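Local coordinates for DNA repair protein RAD7 (Saccharomyces cerevisiae, PDB 5ZB2), which works in the global genome repair complex that promotes nucleotide excision repair of damage in nontranscribed DNA, and interacts with the elongin-C protein Elc1, at residues 196-200 with 226-230; 355-361 with 380-386. Numbering follows the deposited sequence.

Interaction 1: 196-200 with 226-230; sequences YALLP and IIINL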
ATOM      1  N   TYR A 196     -23.693 -28.361   4.255  1.00 36.71           N
ATOM      2  CA  TYR A 196     -23.317 -29.050   3.027  1.00 35.98           C
ATOM      3  C   TYR A 196     -24.536 -29.478   2.223  1.00 36.73           C
ATOM      4  O   TYR A 196     -24.418 -29.732   1.018  1.00 34.04           O
ATOM      5  CB  TYR A 196     -22.449 -30.266   3.354  1.00 35.82           C
ATOM      6  CG  TYR A 196     -21.127 -29.912   3.998  1.00 35.54           C
ATOM      7  CD1 TYR A 196     -20.023 -29.576   3.226  1.00 32.43           C
ATOM      8  CD2 TYR A 196     -20.984 -29.919   5.378  1.00 36.24           C
ATOM      9  CE1 TYR A 196     -18.808 -29.253   3.814  1.00 34.62           C
ATOM     10  CE2 TYR A 196     -19.778 -29.597   5.975  1.00 35.60           C
ATOM     11  CZ  TYR A 196     -18.693 -29.267   5.189  1.00 34.28           C
ATOM     12  OH  TYR A 196     -17.496 -28.947   5.791  1.00 36.64           O
ATOM     13  N   ALA A 197     -25.704 -29.548   2.863  1.00 36.67           N
ATOM     14  CA  ALA A 197     -26.928 -29.954   2.186  1.00 39.57           C
ATOM     15  C   ALA A 197     -27.381 -28.953   1.130  1.00 39.74           C
ATOM     16  O   ALA A 197     -28.226 -29.295   0.299  1.00 42.73           O
ATOM     17  CB  ALA A 197     -28.039 -30.156   3.216  1.00 39.10           C
ATOM     18  N   LEU A 198     -26.853 -27.728   1.145  1.00 38.17           N
ATOM     19  CA  LEU A 198     -27.237 -26.738   0.144  1.00 40.89           C
ATOM     20  C   LEU A 198     -26.563 -26.967  -1.204  1.00 40.11           C
ATOM     21  O   LEU A 198     -27.024 -26.412  -2.209  1.00 38.68           O
ATOM     22  CB  LEU A 198     -26.902 -25.325   0.635  1.00 39.93           C
ATOM     23  CG  LEU A 198     -27.613 -24.845   1.901  1.00 46.67           C
ATOM     24  CD1 LEU A 198     -27.068 -23.496   2.341  1.00 46.05           C
ATOM     25  CD2 LEU A 198     -29.118 -24.765   1.686  1.00 49.60           C
ATOM     26  N   LEU A 199     -25.492 -27.761  -1.254  1.00 38.19           N
ATOM     27  CA  LEU A 199     -24.746 -27.907  -2.503  1.00 38.25           C
ATOM     28  C   LEU A 199     -25.598 -28.473  -3.633  1.00 37.42           C
ATOM     29  O   LEU A 199     -25.532 -27.933  -4.750  1.00 37.23           O
ATOM     30  CB  LEU A 199     -23.494 -28.761  -2.268  1.00 37.93           C
ATOM     31  CG  LEU A 199     -22.462 -28.249  -1.243  1.00 38.11           C
ATOM     32  CD1 LEU A 199     -21.205 -29.110  -1.272  1.00 37.20           C
ATOM     33  CD2 LEU A 199     -22.099 -26.788  -1.463  1.00 38.01           C
ATOM     34  N   PRO A 200     -26.396 -29.527  -3.439  1.00 38.95           N
ATOM     35  CA  PRO A 200     -27.189 -30.044  -4.571  1.00 41.18           C
ATOM     36  C   PRO A 200     -28.153 -29.024  -5.152  1.00 40.94           C
ATOM     37  O   PRO A 200     -28.471 -29.101  -6.345  1.00 44.08           O
ATOM     38  CB  PRO A 200     -27.933 -31.247  -3.967  1.00 39.98           C
ATOM     39  CG  PRO A 200     -27.153 -31.627  -2.762  1.00 38.86           C
ATOM     40  CD  PRO A 200     -26.576 -30.347  -2.228  1.00 38.68           C
ATOM     41  N   ILE A 226     -26.728 -36.564   1.191  1.00 37.91           N
ATOM     42  CA  ILE A 226     -26.267 -35.341   0.536  1.00 37.10           C
ATOM     43  C   ILE A 226     -25.373 -35.673  -0.653  1.00 36.70           C
ATOM     44  O   ILE A 226     -25.490 -35.064  -1.722  1.00 36.55           O
ATOM     45  CB  ILE A 226     -25.547 -34.435   1.553  1.00 38.86           C
ATOM     46  CG1 ILE A 226     -26.550 -33.916   2.590  1.00 38.53           C
ATOM     47  CG2 ILE A 226     -24.852 -33.269   0.848  1.00 35.81           C
ATOM     48  CD1 ILE A 226     -25.926 -33.179   3.753  1.00 40.01           C
ATOM     49  N   ILE A 227     -24.461 -36.634  -0.487  1.00 34.98           N
ATOM     50  CA  ILE A 227     -23.526 -36.949  -1.563  1.00 35.99           C
ATOM     51  C   ILE A 227     -24.241 -37.634  -2.720  1.00 36.32           C
ATOM     52  O   ILE A 227     -23.881 -37.430  -3.886  1.00 34.75           O
ATOM     53  CB  ILE A 227     -22.372 -37.814  -1.028  1.00 35.79           C
ATOM     54  CG1 ILE A 227     -21.601 -37.060   0.063  1.00 36.03           C
ATOM     55  CG2 ILE A 227     -21.441 -38.248  -2.164  1.00 35.00           C
ATOM     56  CD1 ILE A 227     -21.027 -35.712  -0.373  1.00 34.56           C
ATOM     57  N   ILE A 228     -25.252 -38.455  -2.429  1.00 34.54           N
ATOM     58  CA  ILE A 228     -26.022 -39.089  -3.496  1.00 37.57           C
ATOM     59  C   ILE A 228     -26.743 -38.031  -4.320  1.00 36.33           C
ATOM     60  O   ILE A 228     -26.649 -38.010  -5.551  1.00 36.36           O
ATOM     61  CB  ILE A 228     -27.001 -40.122  -2.914  1.00 37.04           C
ATOM     62  CG1 ILE A 228     -26.219 -41.295  -2.321  1.00 36.32           C
ATOM     63  CG2 ILE A 228     -27.977 -40.619  -3.991  1.00 36.05           C
ATOM     64  CD1 ILE A 228     -27.048 -42.199  -1.435  1.00 36.78           C
ATOM     65  N   ASN A 229     -27.470 -37.134  -3.650  1.00 37.49           N
ATOM     66  CA  ASN A 229     -28.172 -36.072  -4.365  1.00 39.12           C
ATOM     67  C   ASN A 229     -27.202 -35.224  -5.176  1.00 38.84           C
ATOM     68  O   ASN A 229     -27.501 -34.836  -6.311  1.00 38.27           O
ATOM     69  CB  ASN A 229     -28.954 -35.205  -3.378  1.00 39.57           C
ATOM     70  CG  ASN A 229     -30.118 -35.952  -2.750  1.00 44.44           C
ATOM     71  OD1 ASN A 229     -30.515 -37.010  -3.233  1.00 40.18           O
ATOM     72  ND2 ASN A 229     -30.669 -35.404  -1.675  1.00 46.42           N
ATOM     73  N   LEU A 230     -26.025 -34.940  -4.617  1.00 37.67           N
ATOM     74  CA  LEU A 230     -25.030 -34.168  -5.354  1.00 38.57           C
ATOM     75  C   LEU A 230     -24.542 -34.932  -6.580  1.00 38.89           C
ATOM     76  O   LEU A 230     -24.408 -34.358  -7.667  1.00 39.41           O
ATOM     77  CB  LEU A 230     -23.865 -33.817  -4.431  1.00 39.58           C
ATOM     78  CG  LEU A 230     -22.891 -32.738  -4.896  1.00 41.58           C
ATOM     79  CD1 LEU A 230     -23.605 -31.424  -5.172  1.00 40.44           C
ATOM     80  CD2 LEU A 230     -21.820 -32.550  -3.835  1.00 42.13           C
TER

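Interaction 2: 355-361 with 380-386; sequences FVRCVDD and FGDNLVT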
ATOM      1  N   PHE A 355       2.345 -48.294   6.232  1.00 49.52           N
ATOM      2  CA  PHE A 355       1.505 -49.077   7.136  1.00 50.28           C
ATOM      3  C   PHE A 355       0.714 -50.153   6.394  1.00 49.44           C
ATOM      4  O   PHE A 355      -0.350 -50.575   6.853  1.00 50.97           O
ATOM      5  CB  PHE A 355       0.555 -48.178   7.934  1.00 51.03           C
ATOM      6  CG  PHE A 355       1.257 -47.233   8.864  1.00 52.65           C
ATOM      7  CD1 PHE A 355       1.692 -47.664  10.109  1.00 54.61           C
ATOM      8  CD2 PHE A 355       1.480 -45.915   8.499  1.00 51.26           C
ATOM      9  CE1 PHE A 355       2.342 -46.798  10.971  1.00 52.89           C
ATOM     10  CE2 PHE A 355       2.127 -45.045   9.357  1.00 53.91           C
ATOM     11  CZ  PHE A 355       2.558 -45.487  10.593  1.00 54.24           C
ATOM     12  N   VAL A 356       1.219 -50.609   5.248  1.00 47.75           N
ATOM     13  CA  VAL A 356       0.617 -51.728   4.528  1.00 49.80           C
ATOM     14  C   VAL A 356       1.294 -52.998   5.037  1.00 51.32           C
ATOM     15  O   VAL A 356       2.399 -53.348   4.617  1.00 49.66           O
ATOM     16  CB  VAL A 356       0.743 -51.573   3.012  1.00 47.38           C
ATOM     17  CG1 VAL A 356       0.080 -52.748   2.303  1.00 47.32           C
ATOM     18  CG2 VAL A 356       0.094 -50.272   2.565  1.00 44.97           C
ATOM     19  N   ARG A 357       0.601 -53.696   5.937  1.00 55.27           N
ATOM     20  CA  ARG A 357       1.173 -54.829   6.659  1.00 57.24           C
ATOM     21  C   ARG A 357       1.884 -55.811   5.730  1.00 57.64           C
ATOM     22  O   ARG A 357       3.023 -56.213   5.988  1.00 56.81           O
ATOM     23  CB  ARG A 357       0.053 -55.526   7.435  1.00 66.15           C
ATOM     24  CG  ARG A 357       0.405 -56.867   8.069  1.00 73.60           C
ATOM     25  CD  ARG A 357      -0.851 -57.539   8.609  1.00 81.89           C
ATOM     26  NE  ARG A 357      -1.871 -57.676   7.572  1.00 75.40           N
ATOM     27  CZ  ARG A 357      -1.864 -58.615   6.631  1.00 63.61           C
ATOM     28  NH1 ARG A 357      -0.892 -59.517   6.587  1.00 58.57           N
ATOM     29  NH2 ARG A 357      -2.832 -58.645   5.726  1.00 58.44           N
ATOM     30  N   CYS A 358       1.220 -56.223   4.648  1.00 53.94           N
ATOM     31  CA  CYS A 358       1.711 -57.346   3.858  1.00 55.13           C
ATOM     32  C   CYS A 358       2.981 -57.032   3.071  1.00 52.20           C
ATOM     33  O   CYS A 358       3.622 -57.968   2.585  1.00 53.95           O
ATOM     34  CB  CYS A 358       0.619 -57.820   2.894  1.00 51.81           C
ATOM     35  SG  CYS A 358       0.310 -56.689   1.529  1.00 44.79           S
ATOM     36  N   VAL A 359       3.367 -55.762   2.938  1.00 51.75           N
ATOM     37  CA  VAL A 359       4.504 -55.411   2.090  1.00 53.15           C
ATOM     38  C   VAL A 359       5.786 -55.964   2.697  1.00 55.52           C
ATOM     39  O   VAL A 359       6.062 -55.774   3.889  1.00 57.52           O
ATOM     40  CB  VAL A 359       4.588 -53.888   1.901  1.00 52.90           C
ATOM     41  CG1 VAL A 359       5.790 -53.511   1.037  1.00 53.68           C
ATOM     42  CG2 VAL A 359       3.312 -53.360   1.271  1.00 51.28           C
ATOM     43  N   ASP A 360       6.578 -56.651   1.877  1.00 54.66           N
ATOM     44  CA  ASP A 360       7.887 -57.150   2.285  1.00 58.98           C
ATOM     45  C   ASP A 360       8.844 -56.969   1.111  1.00 59.31           C
ATOM     46  O   ASP A 360       8.495 -56.375   0.085  1.00 56.54           O
ATOM     47  CB  ASP A 360       7.803 -58.610   2.757  1.00 59.18           C
ATOM     48  CG  ASP A 360       7.323 -59.561   1.669  1.00 58.96           C
ATOM     49  OD1 ASP A 360       7.501 -59.262   0.470  1.00 57.31           O
ATOM     50  OD2 ASP A 360       6.771 -60.626   2.022  1.00 60.58           O
ATOM     51  N   ASP A 361      10.062 -57.494   1.260  1.00 60.63           N
ATOM     52  CA  ASP A 361      11.075 -57.320   0.223  1.00 62.41           C
ATOM     53  C   ASP A 361      10.618 -57.918  -1.101  1.00 60.85           C
ATOM     54  O   ASP A 361      10.868 -57.346  -2.167  1.00 60.41           O
ATOM     55  CB  ASP A 361      12.394 -57.953   0.669  1.00 66.98           C
ATOM     56  CG  ASP A 361      12.982 -57.276   1.892  1.00 74.42           C
ATOM     57  OD1 ASP A 361      12.746 -56.061   2.074  1.00 72.51           O
ATOM     58  OD2 ASP A 361      13.680 -57.958   2.671  1.00 79.25           O
ATOM     59  N   PHE A 380       6.991 -46.567   5.063  1.00 55.41           N
ATOM     60  CA  PHE A 380       6.995 -46.216   6.474  1.00 57.93           C
ATOM     61  C   PHE A 380       6.048 -47.128   7.240  1.00 56.64           C
ATOM     62  O   PHE A 380       4.863 -47.228   6.908  1.00 54.90           O
ATOM     63  CB  PHE A 380       6.594 -44.753   6.653  1.00 59.53           C
ATOM     64  CG  PHE A 380       6.731 -44.259   8.062  1.00 61.06           C
ATOM     65  CD1 PHE A 380       5.715 -44.458   8.984  1.00 60.13           C
ATOM     66  CD2 PHE A 380       7.880 -43.601   8.467  1.00 63.36           C
ATOM     67  CE1 PHE A 380       5.843 -44.006  10.283  1.00 62.19           C
ATOM     68  CE2 PHE A 380       8.013 -43.147   9.765  1.00 71.96           C
ATOM     69  CZ  PHE A 380       6.994 -43.349  10.675  1.00 62.31           C
ATOM     70  N   GLY A 381       6.576 -47.801   8.262  1.00 57.94           N
ATOM     71  CA  GLY A 381       5.794 -48.711   9.068  1.00 58.55           C
ATOM     72  C   GLY A 381       5.844 -50.157   8.628  1.00 63.63           C
ATOM     73  O   GLY A 381       5.395 -51.031   9.383  1.00 67.48           O
ATOM     74  N   ASP A 382       6.372 -50.441   7.436  1.00 61.83           N
ATOM     75  CA  ASP A 382       6.445 -51.804   6.911  1.00 63.62           C
ATOM     76  C   ASP A 382       7.710 -52.456   7.456  1.00 72.40           C
ATOM     77  O   ASP A 382       8.757 -52.479   6.808  1.00 71.01           O
ATOM     78  CB  ASP A 382       6.430 -51.796   5.388  1.00 59.78           C
ATOM     79  CG  ASP A 382       5.219 -51.076   4.819  1.00 57.23           C
ATOM     80  OD1 ASP A 382       4.184 -51.005   5.516  1.00 53.09           O
ATOM     81  OD2 ASP A 382       5.301 -50.582   3.675  1.00 55.62           O
ATOM     82  N   ASN A 383       7.602 -53.008   8.666  1.00 83.78           N
ATOM     83  CA  ASN A 383       8.779 -53.526   9.358  1.00 92.62           C
ATOM     84  C   ASN A 383       9.424 -54.681   8.600  1.00 87.46           C
ATOM     85  O   ASN A 383      10.632 -54.907   8.732  1.00 82.84           O
ATOM     86  CB  ASN A 383       8.395 -53.964  10.771  1.00 94.28           C
ATOM     87  CG  ASN A 383       7.853 -52.820  11.610  1.00111.91           C
ATOM     88  OD1 ASN A 383       8.280 -51.673  11.468  1.00 93.30           O
ATOM     89  ND2 ASN A 383       6.902 -53.125  12.484  1.00148.82           N
ATOM     90  N   LEU A 384       8.648 -55.414   7.801  1.00 80.46           N
ATOM     91  CA  LEU A 384       9.174 -56.555   7.061  1.00 75.29           C
ATOM     92  C   LEU A 384      10.006 -56.150   5.848  1.00 73.01           C
ATOM     93  O   LEU A 384      10.471 -57.032   5.118  1.00 70.49           O
ATOM     94  CB  LEU A 384       8.026 -57.469   6.619  1.00 75.14           C
ATOM     95  CG  LEU A 384       7.298 -58.298   7.688  1.00 80.08           C
ATOM     96  CD1 LEU A 384       8.265 -59.169   8.488  1.00 72.43           C
ATOM     97  CD2 LEU A 384       6.464 -57.421   8.619  1.00 88.65           C
ATOM     98  N   VAL A 385      10.200 -54.855   5.613  1.00 72.96           N
ATOM     99  CA  VAL A 385      11.096 -54.377   4.565  1.00 75.34           C
ATOM    100  C   VAL A 385      12.460 -54.126   5.197  1.00 79.67           C
ATOM    101  O   VAL A 385      12.598 -53.256   6.065  1.00 80.07           O
ATOM    102  CB  VAL A 385      10.552 -53.103   3.902  1.00 71.35           C
ATOM    103  CG1 VAL A 385      11.481 -52.647   2.785  1.00 73.57           C
ATOM    104  CG2 VAL A 385       9.142 -53.330   3.361  1.00 67.18           C
ATOM    105  N   THR A 386      13.464 -54.879   4.760  1.00 82.67           N
ATOM    106  CA  THR A 386      14.800 -54.833   5.341  1.00 87.98           C
ATOM    107  C   THR A 386      15.761 -54.100   4.410  1.00 92.51           C
ATOM    108  O   THR A 386      15.381 -53.591   3.351  1.00 90.88           O
ATOM    109  CB  THR A 386      15.311 -56.247   5.627  1.00 89.66           C
ATOM    110  OG1 THR A 386      15.461 -56.965   4.395  1.00 93.77           O
ATOM    111  CG2 THR A 386      14.349 -56.993   6.529  1.00 84.93           C
TER
HETATM  112  O   HOH W   1      11.154 -59.355   3.607  1.00 60.33           O

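Interaction 1: 196-200 with 226-230
An apolar helix-to-helix contact joins two successive repeats on the convex side of the leucine-rich-repeat (LRR) arc in this C-terminal part of Rad7. The segment 196-200 runs through a short 3-10 turn into helix 199-202, and 226-230 belongs to helix 224-234, the corresponding helix of the next repeat. The backbones come close, with CA of Ala197 5.7 Å from CA of Ile226 and CA of Pro200 4.7 Å from CA of Leu230. Ile226 reaches across with two methyl groups: its CD1 lies 3.7 Å from CB of Ala197, and its CG2 packs 3.6 Å from the carbonyl O of Tyr196, the oxygen that accepts the hydrogen bond from Leu199 N (3.2 Å). One turn on, Leu230 places CD1 3.9 Å from CB of Leu199 and 3.8 Å from N of Pro200. The Pro200 ring faces the neighbouring helix, its CG 4.3 Å from CB of Leu230 and 4.1 Å from CB of Asn229. On the inner side Leu199 rests on Ile213 and Leu230 on Leu211, both of strand 210-214, so the interface continues into the LRR core. No hydrogen bond crosses between the segments. With 293 Å² buried and methyl, methylene and proline-ring carbons as its main surfaces, the contact depends on van der Waals packing and exclusion of water rather than on directional polar bonds.

Interaction 2: 355-361 with 380-386
Two consecutive LRR loops stack here near the C-terminal end of the solenoid, each following a strand of the parallel sheet. Phe355 begins the pairing as its N donates a 2.8 Å hydrogen bond to O of Phe380, prolonging the inter-repeat contact beyond strands 350-352 and 376-378. The two phenylalanine rings meet obliquely, with CZ of Phe355 3.6 Å from CE1 of Phe380 and the planes at 61°. Beside them sits Gly381, where a side chain would collide with the Phe355 ring. Val356 opens a type I turn closed by Val359 N to Val356 O at 3.1 Å; the loop of the next repeat has the same form, with Val385 N bonding to O of Asp382 at 3.0 Å. Asp382 points toward the first loop, its OD1 3.0 Å from N of Val356. Arg357 turns away and bonds through NH2 to O of Lys333, in the preceding repeat. Val359 is buried, its CG1 4.1 Å from CG2 of Val385, while Phe340 of helix 337-341 covers it from the previous repeat. At the N-cap of helix 361-370, Asp360 spends OD1 on N of Val363 and packs its CB 4.0 Å from CB of Leu384. A water takes a hydrogen bond from N of Asp361 (3.2 Å) and gives one to O of Leu384 (2.9 Å). The Asp361 carboxylate finishes the segment by gripping Thr386 twice: OD1 receives Thr386 N at 3.0 Å, and OD2 receives Thr386 OG1 at 2.7 Å.

In the fold
Both interactions join neighbouring repeats of one LRR arc, but at different levels: interaction 1 lies between helices on the convex side, interaction 2 between the loops that lead out of adjacent strands. Their centres are 39 Å apart and their nearest atoms about 25 Å, so they do not touch; the intervening repeats, with strands 240-244 to 326-328, connect them through the continuous parallel sheet. The centre of interaction 1 lies about 20 Å from the centre of the chain, that of interaction 2 about 30 Å, near the C-terminus. The polyether molecules lie in the N-terminal part, at residues such as Trp23 and Tyr120, and no other protein chain of the assembly touches either contact.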